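Local atomic coordinates of ABC transporter sugar binding protein (Xanthomonas axonopodis pv. citri, PDB entry 3UOR), a protein that probably binds maltose or related sugars in the periplasm and delivers them to an ABC transporter for uptake. Residues 69-74 with 94-99; 86-91 with 138-143; 164-169 with 201-206; 225-230 with 396-401. All blocks are in the same frame, centred on the assembly; numbering follows the deposited sequence.

Overall arrangement
Contacts 1 and 2 form one touching pair, contacts 3 and 4 another. Contacts 1 and 2 share strand 86-90: in contact 1 the helices 67-79 and 94-99 on either side of it in sequence meet, while contact 2 joins the strand to strand 134-150 through side chains, over the intervening strand 303-307. Their centres are about 12 Å apart, and Leu-74 and Leu-94 pack on Leu-89. Contacts 3 and 4 touch through helix 221-235, with centres about 15 Å apart. Contacts 2 and 3 are buried: a glutamine packs on an indole edge in 2 and accepts the indole's hydrogen bond in 3. Contacts 1 and 4 are partly buried and use a histidine ring, hydrogen-bonded across the contact in 1, laid against a leucine in 4.

Contact 1: residues 69-74 with 94-99; sequences AAHEKL and LPEFAL
His-71 and Glu-96 reach for each other from opposite directions and meet in a hydrogen bond, with Phe-97 pushed in beside the imidazole. NE2 of His-71 donates to OE1 of Glu-96 over 3.0 Å, and the N-H...O angle of 149° leaves the bond moderately bent. The acceptor lies close to the imidazole plane, at the ring's edge, but the carboxylate is turned about 50° from that plane, so the N-H comes down on OE1 from above the carboxylate. Both side chains leave their helices with CG anti to the backbone N, and Glu-96 runs on extended, which lets it span the gap between axes 12.9 Å apart. Phe-97 presents its edge to the face of His-71 in an offset edge-to-face pair, centroids 5.6 Å apart and planes at 65°. The Phe-97 and Leu-74 side chains cross at about a right angle, with CZ of Phe-97 3.8 Å from CB of Leu-74. One ring thus serves two neighbours, an imidazole and an aliphatic chain, while the carboxylate restrains the imidazole's rotation. The two helical segments run almost exactly parallel. Leu-74 also rests on Cys-87 and Leu-89 of strand 86-90, Trp-93 adds a second edge-to-face partner for His-71, and Phe-97 reaches on to Leu-75 of helix 67-79, so the helix pair lies against that strand.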
# COMPACT_ATOMS: atom_id res chain seq x y z
N ALA A 69 2.75 -16.15 8.69
CA ALA A 69 2.98 -17.55 8.34
C ALA A 69 2.53 -17.87 6.93
O ALA A 69 2.72 -18.98 6.43
CB ALA A 69 2.26 -18.45 9.31
N ALA A 70 1.92 -16.89 6.28
CA ALA A 70 1.29 -17.11 4.98
C ALA A 70 2.31 -17.45 3.90
O ALA A 70 2.09 -18.37 3.11
CB ALA A 70 0.49 -15.91 4.59
N HIS A 71 3.41 -16.71 3.86
CA HIS A 71 4.41 -16.94 2.83
C HIS A 71 5.07 -18.32 2.91
O HIS A 71 5.38 -18.93 1.89
CB HIS A 71 5.49 -15.85 2.85
CG HIS A 71 6.31 -15.80 1.61
ND1 HIS A 71 7.34 -16.68 1.36
CD2 HIS A 71 6.23 -15.00 0.52
CE1 HIS A 71 7.87 -16.41 0.18
NE2 HIS A 71 7.22 -15.39 -0.35
N GLU A 72 5.29 -18.81 4.13
CA GLU A 72 5.82 -20.15 4.31
C GLU A 72 4.78 -21.20 3.97
O GLU A 72 5.07 -22.17 3.28
CB GLU A 72 6.28 -20.38 5.75
CG GLU A 72 7.70 -19.94 6.03
CD GLU A 72 8.16 -20.39 7.41
OE1 GLU A 72 8.01 -21.59 7.72
OE2 GLU A 72 8.67 -19.54 8.17
N LYS A 73 3.57 -21.01 4.48
CA LYS A 73 2.54 -22.01 4.26
C LYS A 73 2.33 -22.23 2.75
O LYS A 73 2.04 -23.34 2.31
CB LYS A 73 1.24 -21.63 4.96
CG LYS A 73 0.11 -22.64 4.74
CD LYS A 73 -0.95 -22.57 5.83
CE LYS A 73 -1.77 -23.86 5.85
NZ LYS A 73 -2.72 -23.94 6.99
N LEU A 74 2.50 -21.16 1.97
CA LEU A 74 2.26 -21.20 0.54
C LEU A 74 3.39 -21.88 -0.22
O LEU A 74 3.15 -22.81 -0.99
CB LEU A 74 2.03 -19.80 -0.01
CG LEU A 74 0.61 -19.26 0.15
CD1 LEU A 74 0.56 -17.77 -0.14
CD2 LEU A 74 -0.38 -20.03 -0.73
N LEU A 94 3.29 -11.17 -5.80
CA LEU A 94 2.94 -11.69 -7.13
C LEU A 94 4.15 -12.09 -7.98
O LEU A 94 4.15 -13.17 -8.56
CB LEU A 94 2.11 -10.68 -7.91
CG LEU A 94 0.65 -10.99 -8.20
CD1 LEU A 94 -0.06 -11.39 -6.93
CD2 LEU A 94 -0.00 -9.78 -8.82
N PRO A 95 5.17 -11.21 -8.09
CA PRO A 95 6.28 -11.52 -8.99
C PRO A 95 6.93 -12.85 -8.63
O PRO A 95 7.30 -13.61 -9.50
CB PRO A 95 7.25 -10.37 -8.76
CG PRO A 95 6.38 -9.23 -8.40
CD PRO A 95 5.31 -9.85 -7.53
N GLU A 96 7.03 -13.13 -7.34
CA GLU A 96 7.61 -14.39 -6.90
C GLU A 96 6.76 -15.58 -7.31
O GLU A 96 7.26 -16.53 -7.92
CB GLU A 96 7.84 -14.40 -5.39
CG GLU A 96 8.44 -15.73 -4.92
CD GLU A 96 8.88 -15.70 -3.47
OE1 GLU A 96 8.75 -14.63 -2.83
OE2 GLU A 96 9.38 -16.73 -2.98
N PHE A 97 5.47 -15.56 -6.98
CA PHE A 97 4.62 -16.69 -7.33
C PHE A 97 4.41 -16.82 -8.84
O PHE A 97 4.21 -17.92 -9.36
CB PHE A 97 3.32 -16.69 -6.53
CG PHE A 97 3.55 -17.00 -5.08
CD1 PHE A 97 3.45 -18.31 -4.61
CD2 PHE A 97 3.91 -16.01 -4.19
CE1 PHE A 97 3.69 -18.61 -3.27
CE2 PHE A 97 4.16 -16.30 -2.84
CZ PHE A 97 4.05 -17.60 -2.38
N ALA A 98 4.50 -15.70 -9.55
CA ALA A 98 4.41 -15.72 -11.01
C ALA A 98 5.65 -16.37 -11.61
O ALA A 98 5.55 -17.26 -12.46
CB ALA A 98 4.22 -14.32 -11.56
N LEU A 99 6.82 -15.94 -11.17
CA LEU A 99 8.06 -16.48 -11.70
C LEU A 99 8.33 -17.92 -11.21
O LEU A 99 9.13 -18.64 -11.80
CB LEU A 99 9.23 -15.52 -11.45
CG LEU A 99 8.90 -14.13 -12.03
CD1 LEU A 99 10.03 -13.13 -11.83
CD2 LEU A 99 8.52 -14.20 -13.51

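Contact 2: residues 86-91 with 138-143; sequences VCQLGN and VPWYVD
Gln-88 crosses the edge of the Trp-140 indole at about a right angle, near the ring plane, with CD of Gln-88 3.6 Å from CZ3 of Trp-140. Its CG lies equally near, 3.6 Å from the same CZ3, and the amide stands perpendicular to the indole, so this is aliphatic and amide packing against a ring edge. At the amide's nitrogen end comes Tyr-141: NE2 of Gln-88 is 3.2 Å from OH of Tyr-141, but the angle is too poor for a hydrogen bond. Gln-88 gets there fully stretched, its chi1 of 171° turning CG away from the backbone N. CD2 of Tyr-141 covers one face of the neighbouring indole, 3.8 Å above its plane and toward the rim. What fixes the amide comes from the next shell. OE1 of Gln-88 accepts from the backbone N of Met-37, and NE2 bonds to OG of Ser-303, which also makes a hydrogen bond with OH of Tyr-141; the serine therefore links the two groups that fail to bond directly. Phe-333 stacks on Trp-140. Strand 303-307 pairs antiparallel with both 86-90 and 134-150 and so runs between them, which explains why these two strands meet through side chains. Opposite Ser-303, Trp-140 and Tyr-141 form a classic beta bulge in the mixed sheet of this solute-binding protein.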
# COMPACT_ATOMS: atom_id res chain seq x y z
N VAL A 86 -8.35 -20.51 -4.74
CA VAL A 86 -8.27 -19.06 -4.75
C VAL A 86 -7.47 -18.59 -3.54
O VAL A 86 -7.51 -19.19 -2.46
CB VAL A 86 -9.67 -18.45 -4.77
CG1 VAL A 86 -9.59 -16.92 -4.73
CG2 VAL A 86 -10.41 -18.92 -6.01
N CYS A 87 -6.71 -17.52 -3.73
CA CYS A 87 -5.84 -17.05 -2.67
C CYS A 87 -5.67 -15.54 -2.70
O CYS A 87 -5.47 -14.94 -3.76
CB CYS A 87 -4.48 -17.73 -2.76
SG CYS A 87 -3.40 -17.44 -1.34
N GLN A 88 -5.73 -14.94 -1.52
CA GLN A 88 -5.37 -13.54 -1.34
C GLN A 88 -3.85 -13.44 -1.32
O GLN A 88 -3.18 -14.14 -0.55
CB GLN A 88 -5.92 -13.04 -0.00
CG GLN A 88 -5.42 -11.67 0.38
CD GLN A 88 -5.76 -11.28 1.80
OE1 GLN A 88 -6.41 -12.02 2.53
NE2 GLN A 88 -5.31 -10.09 2.21
N LEU A 89 -3.29 -12.58 -2.16
CA LEU A 89 -1.83 -12.41 -2.22
C LEU A 89 -1.48 -10.94 -2.10
O LEU A 89 -1.94 -10.11 -2.90
CB LEU A 89 -1.28 -12.93 -3.55
CG LEU A 89 -0.14 -13.95 -3.53
CD1 LEU A 89 -0.46 -15.09 -2.60
CD2 LEU A 89 0.12 -14.46 -4.92
N GLY A 90 -0.68 -10.59 -1.10
CA GLY A 90 -0.11 -9.25 -1.04
C GLY A 90 0.49 -8.96 -2.40
O GLY A 90 1.16 -9.81 -3.00
N ASN A 91 0.26 -7.77 -2.92
CA ASN A 91 0.63 -7.59 -4.32
C ASN A 91 2.13 -7.50 -4.62
O ASN A 91 2.52 -7.49 -5.77
CB ASN A 91 -0.22 -6.52 -5.01
CG ASN A 91 -0.09 -5.19 -4.37
OD1 ASN A 91 0.87 -4.97 -3.64
ND2 ASN A 91 -1.05 -4.29 -4.62
N VAL A 138 -6.10 -10.26 -9.90
CA VAL A 138 -7.04 -9.14 -9.99
C VAL A 138 -6.94 -8.38 -8.68
O VAL A 138 -6.97 -9.00 -7.61
CB VAL A 138 -8.50 -9.64 -10.22
CG1 VAL A 138 -9.47 -8.47 -10.22
CG2 VAL A 138 -8.60 -10.41 -11.53
N PRO A 139 -6.79 -7.05 -8.74
CA PRO A 139 -6.65 -6.30 -7.49
C PRO A 139 -7.88 -6.52 -6.64
O PRO A 139 -8.99 -6.44 -7.16
CB PRO A 139 -6.61 -4.83 -7.97
CG PRO A 139 -6.14 -4.90 -9.38
CD PRO A 139 -6.74 -6.18 -9.93
N TRP A 140 -7.70 -6.77 -5.35
CA TRP A 140 -8.85 -6.94 -4.46
C TRP A 140 -9.13 -5.66 -3.66
O TRP A 140 -10.24 -5.13 -3.70
CB TRP A 140 -8.60 -8.12 -3.54
CG TRP A 140 -9.74 -8.46 -2.64
CD1 TRP A 140 -11.03 -8.06 -2.76
CD2 TRP A 140 -9.68 -9.31 -1.48
NE1 TRP A 140 -11.79 -8.58 -1.73
CE2 TRP A 140 -10.97 -9.35 -0.93
CE3 TRP A 140 -8.64 -10.00 -0.84
CZ2 TRP A 140 -11.27 -10.08 0.21
CZ3 TRP A 140 -8.94 -10.73 0.29
CH2 TRP A 140 -10.25 -10.76 0.81
N TYR A 141 -8.15 -5.17 -2.93
CA TYR A 141 -8.32 -3.89 -2.24
C TYR A 141 -6.96 -3.20 -2.18
O TYR A 141 -5.94 -3.84 -2.41
CB TYR A 141 -8.87 -4.08 -0.83
CG TYR A 141 -7.95 -4.83 0.10
CD1 TYR A 141 -6.94 -4.17 0.80
CD2 TYR A 141 -8.07 -6.20 0.27
CE1 TYR A 141 -6.09 -4.86 1.64
CE2 TYR A 141 -7.24 -6.89 1.10
CZ TYR A 141 -6.25 -6.22 1.78
OH TYR A 141 -5.44 -6.95 2.61
N VAL A 142 -6.95 -1.91 -1.88
CA VAL A 142 -5.75 -1.11 -2.03
C VAL A 142 -5.37 -0.50 -0.69
O VAL A 142 -6.22 -0.01 0.06
CB VAL A 142 -5.96 0.04 -3.03
CG1 VAL A 142 -4.65 0.77 -3.33
CG2 VAL A 142 -6.54 -0.49 -4.32
N ASP A 143 -4.08 -0.56 -0.38
CA ASP A 143 -3.54 0.13 0.77
C ASP A 143 -2.64 1.23 0.22
O ASP A 143 -1.72 0.95 -0.54
CB ASP A 143 -2.73 -0.85 1.62
CG ASP A 143 -1.92 -0.17 2.71
OD1 ASP A 143 -2.04 1.06 2.89
OD2 ASP A 143 -1.16 -0.88 3.39

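Contact 3: residues 164-169 with 201-206; sequences KTWAEM and ALQQDD
The start of helix 166-180 faces the turn that follows helix 195-202, with backbones well apart: the nearest CA atoms, of Trp-166 and Gln-203, are 10.7 Å from each other. Trp-166 fills that gap with its indole. Its NE1 donates to OE1 of Gln-203 over 2.8 Å, a short bond but a bent one, with an N-H...O angle of 133°. The oxygen is approached in the carbonyl plane, yet it sits 23° out of the indole plane, at the ring's edge. Gln-203 makes the reach as an extended chain, and its NE2 is held by the carbonyl oxygens of Pro-290 and Ala-297, which fixes which way the amide faces. The N-terminus carrying the tryptophan is closed by a capping box: OG1 of Thr-165 accepts from N of Glu-168 at 2.9 Å, and OE1 of Glu-168 returns the favour to N of Thr-165 at 3.2 Å while also taking N of Lys-164. Gln-204 bends back at chi2 (-49°), which brings its amide obliquely up to the benzo end of the indole, NE2 of Gln-204 standing 3.1 Å from CH2 of Trp-166. NE2 of Gln-204 bonds back to the carbonyl oxygen of Phe-200, in the last turn of helix 195-202. Phe-229 of helix 221-235 stacks on Trp-166, and the ring of Phe-200 meets the indole nearly at right angles.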
# COMPACT_ATOMS: atom_id res chain seq x y z
N LYS A 164 -0.51 21.03 -1.13
CA LYS A 164 -0.54 20.06 -2.22
C LYS A 164 0.83 19.87 -2.84
O LYS A 164 1.06 18.86 -3.52
CB LYS A 164 -1.54 20.47 -3.31
CG LYS A 164 -2.98 20.57 -2.83
CD LYS A 164 -3.92 20.86 -4.00
CE LYS A 164 -5.37 20.86 -3.53
NZ LYS A 164 -6.31 20.65 -4.68
N THR A 165 1.71 20.85 -2.66
CA THR A 165 3.08 20.70 -3.12
C THR A 165 4.02 20.49 -1.94
O THR A 165 3.72 20.88 -0.81
CB THR A 165 3.55 21.94 -3.87
OG1 THR A 165 3.81 22.97 -2.91
CG2 THR A 165 2.46 22.42 -4.85
N TRP A 166 5.16 19.88 -2.21
CA TRP A 166 6.22 19.78 -1.22
C TRP A 166 6.53 21.12 -0.54
O TRP A 166 6.55 21.20 0.69
CB TRP A 166 7.47 19.21 -1.85
CG TRP A 166 7.42 17.69 -2.03
CD1 TRP A 166 6.32 16.88 -1.92
CD2 TRP A 166 8.52 16.83 -2.35
NE1 TRP A 166 6.67 15.57 -2.16
CE2 TRP A 166 8.01 15.51 -2.42
CE3 TRP A 166 9.89 17.04 -2.59
CZ2 TRP A 166 8.83 14.40 -2.71
CZ3 TRP A 166 10.70 15.95 -2.87
CH2 TRP A 166 10.17 14.65 -2.93
N ALA A 167 6.77 22.17 -1.33
CA ALA A 167 7.13 23.47 -0.75
C ALA A 167 6.02 24.02 0.15
O ALA A 167 6.29 24.53 1.23
CB ALA A 167 7.49 24.48 -1.82
N GLU A 168 4.77 23.91 -0.31
CA GLU A 168 3.63 24.30 0.52
C GLU A 168 3.61 23.47 1.82
O GLU A 168 3.32 23.97 2.90
CB GLU A 168 2.31 24.11 -0.24
CG GLU A 168 2.16 25.01 -1.47
CD GLU A 168 0.98 24.64 -2.35
OE1 GLU A 168 0.30 23.61 -2.07
OE2 GLU A 168 0.72 25.39 -3.31
N MET A 169 3.92 22.19 1.70
CA MET A 169 3.91 21.33 2.87
C MET A 169 4.96 21.81 3.88
O MET A 169 4.70 21.87 5.10
CB MET A 169 4.17 19.87 2.48
CG MET A 169 3.82 18.90 3.61
SD MET A 169 4.24 17.21 3.22
CE MET A 169 3.89 16.47 4.80
N ALA A 201 9.52 8.79 -2.75
CA ALA A 201 10.42 8.34 -3.82
C ALA A 201 9.63 7.94 -5.06
O ALA A 201 10.07 8.19 -6.20
CB ALA A 201 11.29 7.18 -3.34
N LEU A 202 8.46 7.34 -4.85
CA LEU A 202 7.56 7.02 -5.96
C LEU A 202 7.03 8.26 -6.68
O LEU A 202 6.55 8.15 -7.79
CB LEU A 202 6.39 6.16 -5.50
CG LEU A 202 6.78 4.76 -5.08
CD1 LEU A 202 5.57 4.05 -4.47
CD2 LEU A 202 7.28 4.05 -6.29
N GLN A 203 7.10 9.44 -6.05
CA GLN A 203 6.64 10.67 -6.73
C GLN A 203 7.64 11.24 -7.73
O GLN A 203 7.40 12.30 -8.29
CB GLN A 203 6.26 11.75 -5.71
CG GLN A 203 5.16 11.33 -4.74
CD GLN A 203 4.90 12.36 -3.71
OE1 GLN A 203 5.77 13.19 -3.41
NE2 GLN A 203 3.70 12.35 -3.14
N GLN A 204 8.75 10.54 -7.98
CA GLN A 204 9.81 11.06 -8.85
C GLN A 204 9.69 10.41 -10.21
O GLN A 204 9.13 9.34 -10.32
CB GLN A 204 11.20 10.77 -8.25
CG GLN A 204 11.38 11.21 -6.77
CD GLN A 204 10.91 12.65 -6.53
OE1 GLN A 204 11.30 13.57 -7.26
NE2 GLN A 204 10.07 12.84 -5.50
N ASP A 205 10.27 11.03 -11.23
CA ASP A 205 10.14 10.54 -12.60
C ASP A 205 10.99 9.33 -12.88
O ASP A 205 10.71 8.58 -13.82
CB ASP A 205 10.54 11.62 -13.58
CG ASP A 205 9.49 12.68 -13.73
OD1 ASP A 205 8.29 12.32 -13.58
OD2 ASP A 205 9.84 13.85 -13.97
N ASP A 206 12.04 9.14 -12.10
CA ASP A 206 12.90 7.99 -12.37
C ASP A 206 12.52 6.80 -11.51
O ASP A 206 11.73 6.90 -10.58
CB ASP A 206 14.41 8.35 -12.35
CG ASP A 206 14.91 8.78 -10.98
OD1 ASP A 206 14.07 8.93 -10.07
OD2 ASP A 206 16.15 8.94 -10.82

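Contact 4: residues 225-230 with 396-401; sequences KALGFY and QSHDAA
One face of the His-398 imidazole is covered by Leu-227, whose CG sits over the centre of the ring, 4.2 Å from its centroid and only 9° off the normal, a CH-pi contact. The methyl CD2 of Leu-227 leans toward the root of the ring, 3.9 Å from CG of His-398. Obliquely to the ring comes Gly-228, its CA 3.9 Å from CE1 of His-398; with no side chain there, the helix backbone itself approaches the imidazole. Leu-227 also reaches Ala-401 one turn further on, CD2 to CB 4.2 Å. Leu-227 swings CG to the side remote from its own amide nitrogen (chi1 -177°) and so projects from helix 221-235 to the place where helix 398-412 begins. That start is capped by Ser-397, whose OG accepts from N of Ala-400. Thr-388 and Val-391 of helix 377-394 pack beside Leu-227 and His-398 respectively. NE2 of His-398 is hydrogen-bonded to OD2 of Asp-231, and Asp-399 forms a salt bridge with Arg-224. No hydrogen bond joins the two segments: the contact rests on CH-pi and van der Waals packing, while the Asp-231 bond limits how the imidazole can turn beneath the leucine, and that acid may raise the ring's proton affinity.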
# COMPACT_ATOMS: atom_id res chain seq x y z
N LYS A 225 16.42 13.20 -4.13
CA LYS A 225 15.49 14.31 -3.87
C LYS A 225 14.53 13.87 -2.74
O LYS A 225 14.27 14.60 -1.79
CB LYS A 225 14.73 14.69 -5.14
CG LYS A 225 14.02 16.05 -5.12
CD LYS A 225 13.06 16.17 -6.33
CE LYS A 225 12.63 17.60 -6.66
NZ LYS A 225 11.82 18.28 -5.62
N ALA A 226 14.05 12.63 -2.83
CA ALA A 226 13.14 12.08 -1.82
C ALA A 226 13.80 11.94 -0.45
O ALA A 226 13.23 12.32 0.59
CB ALA A 226 12.58 10.71 -2.31
N LEU A 227 15.00 11.37 -0.44
CA LEU A 227 15.80 11.34 0.78
C LEU A 227 15.97 12.74 1.38
O LEU A 227 15.81 12.95 2.58
CB LEU A 227 17.19 10.71 0.54
CG LEU A 227 18.06 10.58 1.80
CD1 LEU A 227 17.30 9.72 2.85
CD2 LEU A 227 19.41 9.93 1.45
N GLY A 228 16.30 13.70 0.53
CA GLY A 228 16.47 15.06 1.01
C GLY A 228 15.23 15.63 1.69
O GLY A 228 15.31 16.16 2.82
N PHE A 229 14.09 15.51 1.01
CA PHE A 229 12.81 16.03 1.51
C PHE A 229 12.42 15.33 2.83
O PHE A 229 12.05 15.98 3.81
CB PHE A 229 11.72 15.81 0.45
CG PHE A 229 10.36 16.33 0.82
CD1 PHE A 229 10.15 17.69 1.03
CD2 PHE A 229 9.27 15.46 0.91
CE1 PHE A 229 8.89 18.17 1.36
CE2 PHE A 229 8.01 15.93 1.23
CZ PHE A 229 7.81 17.29 1.46
N TYR A 230 12.53 14.01 2.85
CA TYR A 230 12.21 13.21 4.03
C TYR A 230 13.15 13.52 5.23
O TYR A 230 12.69 13.79 6.35
CB TYR A 230 12.29 11.73 3.64
CG TYR A 230 12.11 10.73 4.76
CD1 TYR A 230 10.83 10.33 5.16
CD2 TYR A 230 13.21 10.12 5.37
CE1 TYR A 230 10.66 9.37 6.16
CE2 TYR A 230 13.05 9.17 6.38
CZ TYR A 230 11.77 8.79 6.76
OH TYR A 230 11.58 7.85 7.74
N GLN A 396 24.49 10.34 9.08
CA GLN A 396 25.18 9.82 7.90
C GLN A 396 24.89 10.74 6.71
O GLN A 396 23.78 11.23 6.58
CB GLN A 396 24.76 8.37 7.61
CG GLN A 396 25.27 7.86 6.27
CD GLN A 396 25.13 6.36 6.11
OE1 GLN A 396 24.49 5.70 6.92
NE2 GLN A 396 25.73 5.81 5.06
N SER A 397 25.87 10.97 5.84
CA SER A 397 25.66 11.85 4.69
C SER A 397 24.80 11.20 3.62
O SER A 397 24.72 9.97 3.52
CB SER A 397 27.01 12.22 4.06
OG SER A 397 27.52 11.12 3.35
N HIS A 398 24.17 12.02 2.78
CA HIS A 398 23.26 11.51 1.78
C HIS A 398 24.05 10.83 0.69
O HIS A 398 23.63 9.79 0.18
CB HIS A 398 22.36 12.63 1.23
CG HIS A 398 21.41 13.19 2.25
ND1 HIS A 398 20.37 14.03 1.92
CD2 HIS A 398 21.34 13.01 3.59
CE1 HIS A 398 19.71 14.36 3.02
NE2 HIS A 398 20.28 13.75 4.05
N ASP A 399 25.20 11.41 0.34
CA ASP A 399 26.11 10.76 -0.61
C ASP A 399 26.49 9.37 -0.14
O ASP A 399 26.44 8.43 -0.93
CB ASP A 399 27.40 11.58 -0.81
CG ASP A 399 27.23 12.73 -1.80
OD1 ASP A 399 28.06 13.67 -1.78
OD2 ASP A 399 26.26 12.70 -2.59
N ALA A 400 26.90 9.24 1.12
CA ALA A 400 27.34 7.96 1.69
C ALA A 400 26.15 7.02 1.72
O ALA A 400 26.27 5.85 1.38
CB ALA A 400 27.91 8.14 3.13
N ALA A 401 25.01 7.54 2.16
CA ALA A 401 23.79 6.74 2.30
C ALA A 401 23.45 6.07 0.98
O ALA A 401 23.33 4.85 0.92
CB ALA A 401 22.62 7.62 2.75